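Local atomic coordinates of dITP/XTP pyrophosphatase (Mycobacteroides abscessus, PDB entry 6WWD), a protein that probably hydrolyses non-canonical purine nucleoside triphosphates such as XTP, dITP and ITP to monophosphate and diphosphate, clearing them from the nucleotide pool. Residues G65-D71 with A124-P130; I112-R117 with I145-P149; R117-S123 with G139-I145. The contacts are given in a common frame with arbitrary orientation. Numbering follows the deposited sequence.

Interaction 1: G65-D71 with A124-P130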
loop_
_atom_site.group_PDB
_atom_site.type_symbol
_atom_site.label_atom_id
_atom_site.label_comp_id
_atom_site.label_asym_id
_atom_site.label_seq_id
_atom_site.Cartn_x
_atom_site.Cartn_y
_atom_site.Cartn_z
ATOM N N GLY D 65 -4.376 18.314 27.218
ATOM C CA GLY D 65 -5.686 18.853 26.932
ATOM C C GLY D 65 -5.705 19.998 25.948
ATOM O O GLY D 65 -6.794 20.497 25.631
ATOM N N LEU D 66 -4.542 20.398 25.426
ATOM C CA LEU D 66 -4.436 21.434 24.418
ATOM C C LEU D 66 -4.528 20.831 23.025
ATOM O O LEU D 66 -4.142 19.684 22.794
ATOM C CB LEU D 66 -3.105 22.179 24.555
ATOM C CG LEU D 66 -2.831 22.782 25.945
ATOM C CD1 LEU D 66 -1.414 23.348 26.035
ATOM C CD2 LEU D 66 -3.871 23.838 26.249
ATOM N N ALA D 67 -5.053 21.617 22.093
ATOM C CA ALA D 67 -4.883 21.298 20.692
ATOM C C ALA D 67 -3.396 21.131 20.402
ATOM O O ALA D 67 -2.549 21.841 20.959
ATOM C CB ALA D 67 -5.499 22.402 19.830
ATOM N N CYS D 68 -3.062 20.154 19.571
ATOM C CA CYS D 68 -1.666 19.815 19.368
ATOM C C CYS D 68 -1.395 19.690 17.882
ATOM O O CYS D 68 -2.118 18.993 17.176
ATOM C CB CYS D 68 -1.270 18.514 20.085
ATOM S SG CYS D 68 0.443 18.086 19.692
ATOM N N VAL D 69 -0.369 20.383 17.417
ATOM C CA VAL D 69 0.145 20.259 16.060
ATOM C C VAL D 69 1.458 19.491 16.131
ATOM O O VAL D 69 2.334 19.824 16.942
ATOM C CB VAL D 69 0.359 21.637 15.405
ATOM C CG1 VAL D 69 1.090 21.477 14.088
ATOM C CG2 VAL D 69 -0.952 22.338 15.204
ATOM N N ALA D 70 1.603 18.478 15.281
ATOM C CA ALA D 70 2.825 17.690 15.211
ATOM C C ALA D 70 3.238 17.563 13.757
ATOM O O ALA D 70 2.398 17.621 12.858
ATOM C CB ALA D 70 2.640 16.297 15.811
ATOM N N ASP D 71 4.531 17.376 13.517
ATOM C CA ASP D 71 4.993 17.223 12.147
ATOM C C ASP D 71 5.839 15.966 12.009
ATOM O O ASP D 71 6.221 15.322 12.994
ATOM C CB ASP D 71 5.717 18.486 11.667
ATOM C CG ASP D 71 6.737 18.966 12.639
ATOM O OD1 ASP D 71 7.539 18.131 13.122
ATOM O OD2 ASP D 71 6.700 20.174 12.963
ATOM N N ALA D 124 4.629 16.007 6.553
ATOM C CA ALA D 124 3.268 15.883 7.056
ATOM C C ALA D 124 3.092 16.671 8.348
ATOM O O ALA D 124 4.008 16.748 9.176
ATOM C CB ALA D 124 2.887 14.417 7.287
ATOM N N CYS D 125 1.897 17.232 8.513
ATOM C CA CYS D 125 1.499 18.029 9.669
ATOM C C CYS D 125 0.135 17.553 10.123
ATOM O O CYS D 125 -0.786 17.453 9.302
ATOM C CB CYS D 125 1.419 19.521 9.333
ATOM S SG CYS D 125 2.986 20.395 9.363
ATOM N N ALA D 126 -0.011 17.281 11.421
ATOM C CA ALA D 126 -1.295 16.858 11.956
ATOM C C ALA D 126 -1.771 17.810 13.045
ATOM O O ALA D 126 -0.971 18.408 13.779
ATOM C CB ALA D 126 -1.231 15.440 12.514
ATOM N N LEU D 127 -3.092 17.968 13.115
ATOM C CA LEU D 127 -3.739 18.701 14.191
ATOM C C LEU D 127 -4.773 17.793 14.827
ATOM O O LEU D 127 -5.596 17.200 14.124
ATOM C CB LEU D 127 -4.412 19.981 13.695
ATOM C CG LEU D 127 -5.387 20.633 14.703
ATOM C CD1 LEU D 127 -4.662 21.282 15.867
ATOM C CD2 LEU D 127 -6.327 21.630 14.019
ATOM N N VAL D 128 -4.735 17.694 16.149
ATOM C CA VAL D 128 -5.773 17.024 16.927
ATOM C C VAL D 128 -6.254 18.026 17.962
ATOM O O VAL D 128 -5.443 18.662 18.648
ATOM C CB VAL D 128 -5.266 15.733 17.598
ATOM C CG1 VAL D 128 -6.365 15.095 18.428
ATOM C CG2 VAL D 128 -4.750 14.754 16.549
ATOM N N THR D 129 -7.538 18.211 18.024
ATOM C CA THR D 129 -8.133 19.193 18.915
ATOM C C THR D 129 -8.477 18.548 20.246
ATOM O O THR D 129 -8.552 17.318 20.355
ATOM C CB THR D 129 -9.390 19.787 18.276
ATOM O OG1 THR D 129 -10.408 18.778 18.197
ATOM C CG2 THR D 129 -9.075 20.345 16.882
ATOM N N PRO D 130 -8.699 19.354 21.287
ATOM C CA PRO D 130 -9.113 18.773 22.572
ATOM C C PRO D 130 -10.384 17.936 22.475
ATOM O O PRO D 130 -10.559 16.984 23.247
ATOM C CB PRO D 130 -9.317 20.010 23.465
ATOM C CG PRO D 130 -8.483 21.075 22.849
ATOM C CD PRO D 130 -8.551 20.819 21.367
#

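Interaction 2: I112-R117 with I145-P149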
loop_
_atom_site.group_PDB
_atom_site.type_symbol
_atom_site.label_atom_id
_atom_site.label_comp_id
_atom_site.label_asym_id
_atom_site.label_seq_id
_atom_site.Cartn_x
_atom_site.Cartn_y
_atom_site.Cartn_z
ATOM N N ILE D 112 19.912 0.171 -9.698
ATOM C CA ILE D 112 18.548 0.464 -10.119
ATOM C C ILE D 112 18.601 1.486 -11.250
ATOM O O ILE D 112 19.195 2.560 -11.067
ATOM C CB ILE D 112 17.699 0.979 -8.953
ATOM C CG1 ILE D 112 17.734 -0.019 -7.788
ATOM C CG2 ILE D 112 16.278 1.215 -9.409
ATOM C CD1 ILE D 112 17.640 -1.495 -8.232
ATOM N N PRO D 113 18.010 1.203 -12.411
ATOM C CA PRO D 113 18.059 2.151 -13.529
ATOM C C PRO D 113 17.259 3.414 -13.241
ATOM O O PRO D 113 16.321 3.411 -12.444
ATOM C CB PRO D 113 17.453 1.360 -14.692
ATOM C CG PRO D 113 16.627 0.303 -14.044
ATOM C CD PRO D 113 17.317 -0.046 -12.766
ATOM N N ASP D 114 17.642 4.503 -13.930
ATOM C CA ASP D 114 17.101 5.835 -13.636
ATOM C C ASP D 114 15.586 5.839 -13.567
ATOM O O ASP D 114 15.006 6.419 -12.643
ATOM C CB ASP D 114 17.546 6.861 -14.685
ATOM C CG ASP D 114 19.000 7.287 -14.540
ATOM O OD1 ASP D 114 19.574 7.230 -13.428
ATOM O OD2 ASP D 114 19.565 7.731 -15.557
ATOM N N GLU D 115 14.933 5.151 -14.506
ATOM C CA GLU D 115 13.478 5.175 -14.601
ATOM C C GLU D 115 12.802 4.666 -13.343
ATOM O O GLU D 115 11.644 5.017 -13.090
ATOM C CB GLU D 115 13.012 4.344 -15.797
ATOM C CG GLU D 115 13.696 4.680 -17.118
ATOM C CD GLU D 115 15.056 4.016 -17.278
ATOM O OE1 GLU D 115 16.035 4.736 -17.577
ATOM O OE2 GLU D 115 15.145 2.777 -17.109
ATOM N N ARG D 116 13.495 3.861 -12.541
ATOM C CA ARG D 116 12.918 3.269 -11.342
ATOM C C ARG D 116 13.501 3.869 -10.070
ATOM O O ARG D 116 13.280 3.339 -8.975
ATOM C CB ARG D 116 13.113 1.755 -11.390
ATOM C CG ARG D 116 12.520 1.163 -12.679
ATOM C CD ARG D 116 13.006 -0.248 -12.978
ATOM N NE ARG D 116 12.926 -1.133 -11.821
ATOM C CZ ARG D 116 13.575 -2.292 -11.722
ATOM N NH1 ARG D 116 14.347 -2.721 -12.722
ATOM N NH2 ARG D 116 13.449 -3.026 -10.618
ATOM N N ARG D 117 14.222 4.978 -10.187
ATOM C CA ARG D 117 14.812 5.631 -9.035
ATOM C C ARG D 117 13.910 6.709 -8.436
ATOM O O ARG D 117 14.412 7.587 -7.737
ATOM C CB ARG D 117 16.180 6.210 -9.413
ATOM C CG ARG D 117 17.176 5.170 -9.940
ATOM C CD ARG D 117 18.536 5.784 -10.270
ATOM N NE ARG D 117 19.240 6.149 -9.036
ATOM C CZ ARG D 117 19.954 5.312 -8.289
ATOM N NH1 ARG D 117 20.100 4.035 -8.641
ATOM N NH2 ARG D 117 20.526 5.759 -7.188
ATOM N N ILE D 145 16.348 9.620 -7.032
ATOM C CA ILE D 145 17.616 9.527 -6.320
ATOM C C ILE D 145 18.762 9.567 -7.323
ATOM O O ILE D 145 18.785 8.797 -8.289
ATOM C CB ILE D 145 17.676 8.253 -5.460
ATOM C CG1 ILE D 145 16.478 8.199 -4.495
ATOM C CG2 ILE D 145 19.021 8.170 -4.723
ATOM C CD1 ILE D 145 16.306 9.446 -3.631
ATOM N N ALA D 146 19.726 10.457 -7.084
ATOM C CA ALA D 146 20.919 10.510 -7.913
ATOM C C ALA D 146 21.766 9.248 -7.743
ATOM O O ALA D 146 21.608 8.462 -6.803
ATOM C CB ALA D 146 21.765 11.742 -7.563
ATOM N N ARG D 147 22.715 9.087 -8.656
ATOM C CA ARG D 147 23.667 7.994 -8.576
ATOM C C ARG D 147 24.919 8.381 -7.816
ATOM O O ARG D 147 25.576 7.508 -7.245
ATOM C CB ARG D 147 24.043 7.526 -9.979
ATOM C CG ARG D 147 22.845 7.021 -10.709
ATOM C CD ARG D 147 23.220 6.202 -11.910
ATOM N NE ARG D 147 22.008 5.725 -12.567
ATOM C CZ ARG D 147 21.490 4.516 -12.393
ATOM N NH1 ARG D 147 22.082 3.636 -11.595
ATOM N NH2 ARG D 147 20.381 4.184 -13.029
ATOM N N ILE D 148 25.282 9.662 -7.830
ATOM C CA ILE D 148 26.385 10.172 -7.012
ATOM C C ILE D 148 25.989 11.514 -6.426
ATOM O O ILE D 148 25.307 12.322 -7.068
ATOM C CB ILE D 148 27.697 10.309 -7.829
ATOM C CG1 ILE D 148 27.513 11.262 -9.005
ATOM C CG2 ILE D 148 28.190 8.951 -8.314
ATOM C CD1 ILE D 148 28.757 11.521 -9.759
ATOM N N PRO D 149 26.441 11.792 -5.201
ATOM C CA PRO D 149 26.068 13.060 -4.557
ATOM C C PRO D 149 26.682 14.254 -5.270
ATOM O O PRO D 149 27.771 14.169 -5.831
ATOM C CB PRO D 149 26.635 12.923 -3.138
ATOM C CG PRO D 149 26.947 11.447 -2.980
ATOM C CD PRO D 149 27.312 10.975 -4.341
HETATM O O HOH W 1 19.114 9.295 -11.072
#

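Interaction 3: R117-S123 with G139-I145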
loop_
_atom_site.group_PDB
_atom_site.type_symbol
_atom_site.label_atom_id
_atom_site.label_comp_id
_atom_site.label_asym_id
_atom_site.label_seq_id
_atom_site.Cartn_x
_atom_site.Cartn_y
_atom_site.Cartn_z
ATOM N N ARG D 117 14.222 4.978 -10.187
ATOM C CA ARG D 117 14.812 5.631 -9.035
ATOM C C ARG D 117 13.910 6.709 -8.436
ATOM O O ARG D 117 14.412 7.587 -7.737
ATOM C CB ARG D 117 16.180 6.210 -9.413
ATOM C CG ARG D 117 17.176 5.170 -9.940
ATOM C CD ARG D 117 18.536 5.784 -10.270
ATOM N NE ARG D 117 19.240 6.149 -9.036
ATOM C CZ ARG D 117 19.954 5.312 -8.289
ATOM N NH1 ARG D 117 20.100 4.035 -8.641
ATOM N NH2 ARG D 117 20.526 5.759 -7.188
ATOM N N GLY D 118 12.600 6.651 -8.690
ATOM C CA GLY D 118 11.704 7.700 -8.218
ATOM C C GLY D 118 11.656 7.804 -6.702
ATOM O O GLY D 118 11.772 6.813 -5.978
ATOM N N ALA D 119 11.439 9.032 -6.223
ATOM C CA ALA D 119 11.401 9.336 -4.799
ATOM C C ALA D 119 10.689 10.670 -4.585
ATOM O O ALA D 119 10.453 11.421 -5.527
ATOM C CB ALA D 119 12.815 9.389 -4.204
ATOM N N ALA D 120 10.426 10.991 -3.316
ATOM C CA ALA D 120 9.842 12.273 -2.934
ATOM C C ALA D 120 10.308 12.671 -1.537
ATOM O O ALA D 120 10.420 11.822 -0.648
ATOM C CB ALA D 120 8.310 12.219 -2.959
ATOM N N PHE D 121 10.573 13.964 -1.343
ATOM C CA PHE D 121 10.617 14.514 0.003
ATOM C C PHE D 121 9.179 14.750 0.457
ATOM O O PHE D 121 8.372 15.314 -0.286
ATOM C CB PHE D 121 11.411 15.815 0.044
ATOM C CG PHE D 121 12.903 15.634 0.225
ATOM C CD1 PHE D 121 13.415 14.783 1.190
ATOM C CD2 PHE D 121 13.796 16.372 -0.550
ATOM C CE1 PHE D 121 14.803 14.654 1.357
ATOM C CE2 PHE D 121 15.183 16.243 -0.401
ATOM C CZ PHE D 121 15.686 15.391 0.553
ATOM N N VAL D 122 8.848 14.289 1.654
ATOM C CA VAL D 122 7.487 14.344 2.175
ATOM C C VAL D 122 7.515 15.075 3.500
ATOM O O VAL D 122 8.401 14.847 4.329
ATOM C CB VAL D 122 6.871 12.944 2.377
ATOM C CG1 VAL D 122 5.435 13.070 2.864
ATOM C CG2 VAL D 122 6.936 12.134 1.109
ATOM N N SER D 123 6.517 15.917 3.723
ATOM C CA SER D 123 6.383 16.622 4.983
ATOM C C SER D 123 4.913 16.576 5.384
ATOM O O SER D 123 4.043 16.971 4.598
ATOM C CB SER D 123 6.893 18.050 4.844
ATOM O OG SER D 123 6.764 18.749 6.042
ATOM N N GLY D 139 2.659 17.218 2.184
ATOM C CA GLY D 139 3.166 17.683 0.904
ATOM C C GLY D 139 4.256 16.748 0.422
ATOM O O GLY D 139 5.052 16.252 1.223
ATOM N N ARG D 140 4.293 16.519 -0.892
ATOM C CA ARG D 140 5.295 15.667 -1.537
ATOM C C ARG D 140 5.960 16.433 -2.665
ATOM O O ARG D 140 5.272 16.928 -3.563
ATOM C CB ARG D 140 4.679 14.389 -2.122
ATOM C CG ARG D 140 4.114 13.500 -1.076
ATOM C CD ARG D 140 3.759 12.093 -1.584
ATOM N NE ARG D 140 3.286 11.362 -0.421
ATOM C CZ ARG D 140 3.857 10.281 0.085
ATOM N NH1 ARG D 140 4.919 9.725 -0.508
ATOM N NH2 ARG D 140 3.326 9.738 1.174
ATOM N N TRP D 141 7.282 16.514 -2.624
ATOM C CA TRP D 141 8.090 17.126 -3.682
ATOM C C TRP D 141 8.678 15.996 -4.515
ATOM O O TRP D 141 9.576 15.292 -4.053
ATOM C CB TRP D 141 9.186 17.986 -3.059
ATOM C CG TRP D 141 10.027 18.851 -3.993
ATOM C CD1 TRP D 141 9.717 19.259 -5.246
ATOM C CD2 TRP D 141 11.313 19.422 -3.690
ATOM N NE1 TRP D 141 10.738 20.037 -5.760
ATOM C CE2 TRP D 141 11.724 20.155 -4.816
ATOM C CE3 TRP D 141 12.165 19.357 -2.580
ATOM C CZ2 TRP D 141 12.945 20.840 -4.862
ATOM C CZ3 TRP D 141 13.385 20.045 -2.626
ATOM C CH2 TRP D 141 13.757 20.769 -3.756
ATOM N N LYS D 142 8.181 15.817 -5.737
ATOM C CA LYS D 142 8.536 14.630 -6.508
ATOM C C LYS D 142 9.923 14.776 -7.125
ATOM O O LYS D 142 10.318 15.859 -7.578
ATOM C CB LYS D 142 7.499 14.360 -7.602
ATOM C CG LYS D 142 6.069 14.175 -7.063
ATOM C CD LYS D 142 6.030 12.981 -6.105
ATOM C CE LYS D 142 4.761 12.149 -6.245
ATOM N NZ LYS D 142 5.037 10.894 -6.990
ATOM N N GLY D 143 10.657 13.666 -7.152
ATOM C CA GLY D 143 11.957 13.629 -7.787
ATOM C C GLY D 143 12.473 12.217 -7.954
ATOM O O GLY D 143 11.703 11.288 -8.239
ATOM N N SER D 144 13.783 12.049 -7.825
ATOM C CA SER D 144 14.408 10.739 -7.935
ATOM C C SER D 144 15.748 10.786 -7.207
ATOM O O SER D 144 16.230 11.855 -6.814
ATOM C CB SER D 144 14.576 10.317 -9.406
ATOM O OG SER D 144 15.360 11.256 -10.106
ATOM N N ILE D 145 16.348 9.620 -7.032
ATOM C CA ILE D 145 17.616 9.527 -6.320
ATOM C C ILE D 145 18.762 9.567 -7.323
ATOM O O ILE D 145 18.785 8.797 -8.289
ATOM C CB ILE D 145 17.676 8.253 -5.460
ATOM C CG1 ILE D 145 16.478 8.199 -4.495
ATOM C CG2 ILE D 145 19.021 8.170 -4.723
ATOM C CD1 ILE D 145 16.306 9.446 -3.631
HETATM O O HOH W 2 7.935 9.622 -6.507
#

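Interaction 1: G65-D71 with A124-P130
Side chains on paired antiparallel strands alternate between two faces, and 65-71 with 124-130 illustrates how differently those faces can be furnished. Four backbone hydrogen bonds tie Cys-68 to Val-128 and Ala-70 to Ala-126. The shortest is Ala-126 N to Ala-70 O, 2.8 Å; the longest is Val-128 N to Cys-68 O, 3.1 Å. These four residues share one face, small except for Val-128. On the other face, Val-69 and Leu-127 form a non-hydrogen-bonded pair. Both have chi1 t, and Leu-127, with chi2 p, brings CD1 to 3.9 Å from Val-69 CG2 and 4.2 Å from Ala-67 CB. Beside them Asp-71, chi1 p, leads its carboxylate away from Cys-125 into a long, weak ion pair with Lys-12, a predicted substrate-binding residue. Beyond the last bridge, Pro-130 lays CD 3.8 Å from Ala-67 CB. Helix 49-64 covers the Cys-68/Ala-70 face, whereas Leu-188 of the second subunit packs on Val-69 and Leu-127; strands 2-5 and 134-145 continue the sheet beyond 67-77 and 118-128 respectively.

Interaction 2: I112-R117 with I145-P149
Segments at the end of a hairpin can be joined by arginines that reach for backbone carbonyls. Here 112-117, in the loop between helix 98-108 and strand 118-128, meets 145-149, which leads out of strand 134-145. Arg-117, Arg-147 and Ile-145 have the most surface covered. Arg-117 stands just before strand 118-128, and its carbonyl O accepts a 2.9 Å bond from Ile-145 N. Its side chain bonds the same residue again: NE donates to Ile-145 O at 2.8 Å, while NH2 donates to Ala-146 O at 2.9 Å. Arg-117 NH1 turns back to Ile-112 O within its own segment, at 3.0 Å, and also bonds Leu-109 O. Arg-147 approaches from the other segment. Its NE forms a salt bridge with Asp-114 OD1 at 3.0 Å, and its NH2 adds a weak bond to Ile-112 O at 2.8 Å. Ile-145 sets CG2 3.8 Å from Arg-117 NH2, and one water donates to both Ile-145 O (2.8 Å) and Asp-114 OD1 (3.2 Å). The two guanidinium groups come close, NH1 of Arg-117 to NH1 of Arg-147 at 3.6 Å. Such a pairing of like charges is probably eased by the carbonyl oxygens that Arg-117 donates to and by the salt bridge of Arg-147 with Asp-114: the segments are held mainly by polar, directional bonds rather than by apolar packing.

Interaction 3: R117-S123 with G139-I145
A twisted beta hairpin shows how a continuous ladder carries very different side chains, as walking along 139-145 against 117-123 makes plain. Gly-139 opens with two bonds to Ser-123, N to O at 2.8 Å and O to N at 2.9 Å. Arg-140 follows, its guanidinium face over Val-122 CG2 (3.5 Å from NH1) and its NE in a salt bridge with Glu-138. Trp-141 N bonds Phe-121 O at 2.8 Å. Trp-141 CE3 also meets the Phe-121 ring edge, 4.0 Å from CD2. Lys-142 lays CD 4.0 Å from Ala-120 CB. Gly-143 exchanges two bonds with Ala-119, and Ser-144 forms a non-hydrogen-bonded pair with Gly-118. Just past this last bridge, Ile-145 N bonds Arg-117 O (2.9 Å), and Arg-117 NE returns a bond to Ile-145 O (2.8 Å). Residues 139-141 also pair with a strand of the second subunit, extending the sheet. The backbone thus supplies paired hydrogen bonds, while Phe-121, touching Asp-158, and Ser-123, bonded to Ser-73, meet predicted substrate-binding residues.

In the fold
Chemistry changes from strand pairing within one sheet to side-chain bonding in the loops at its end. Interactions 1 and 3 both use strand 118-128, at successive parts of its length: interaction 1 pairs it with 67-77, interaction 3 with 134-145, so the strand lies between the two. Both rest on backbone ladders and touch the second subunit; both are partly buried, interaction 3 without an exposed residue among those that touch. Interaction 2, the most peripheral, has its centre about 22 Å from that of the chain. It shares Arg-117 and Ile-145 with interaction 3 and encloses it along the chain, but replaces the ladder with guanidinium-to-carbonyl bonds and a salt bridge. Interactions 1 and 2, with centres about 36 Å apart, do not touch.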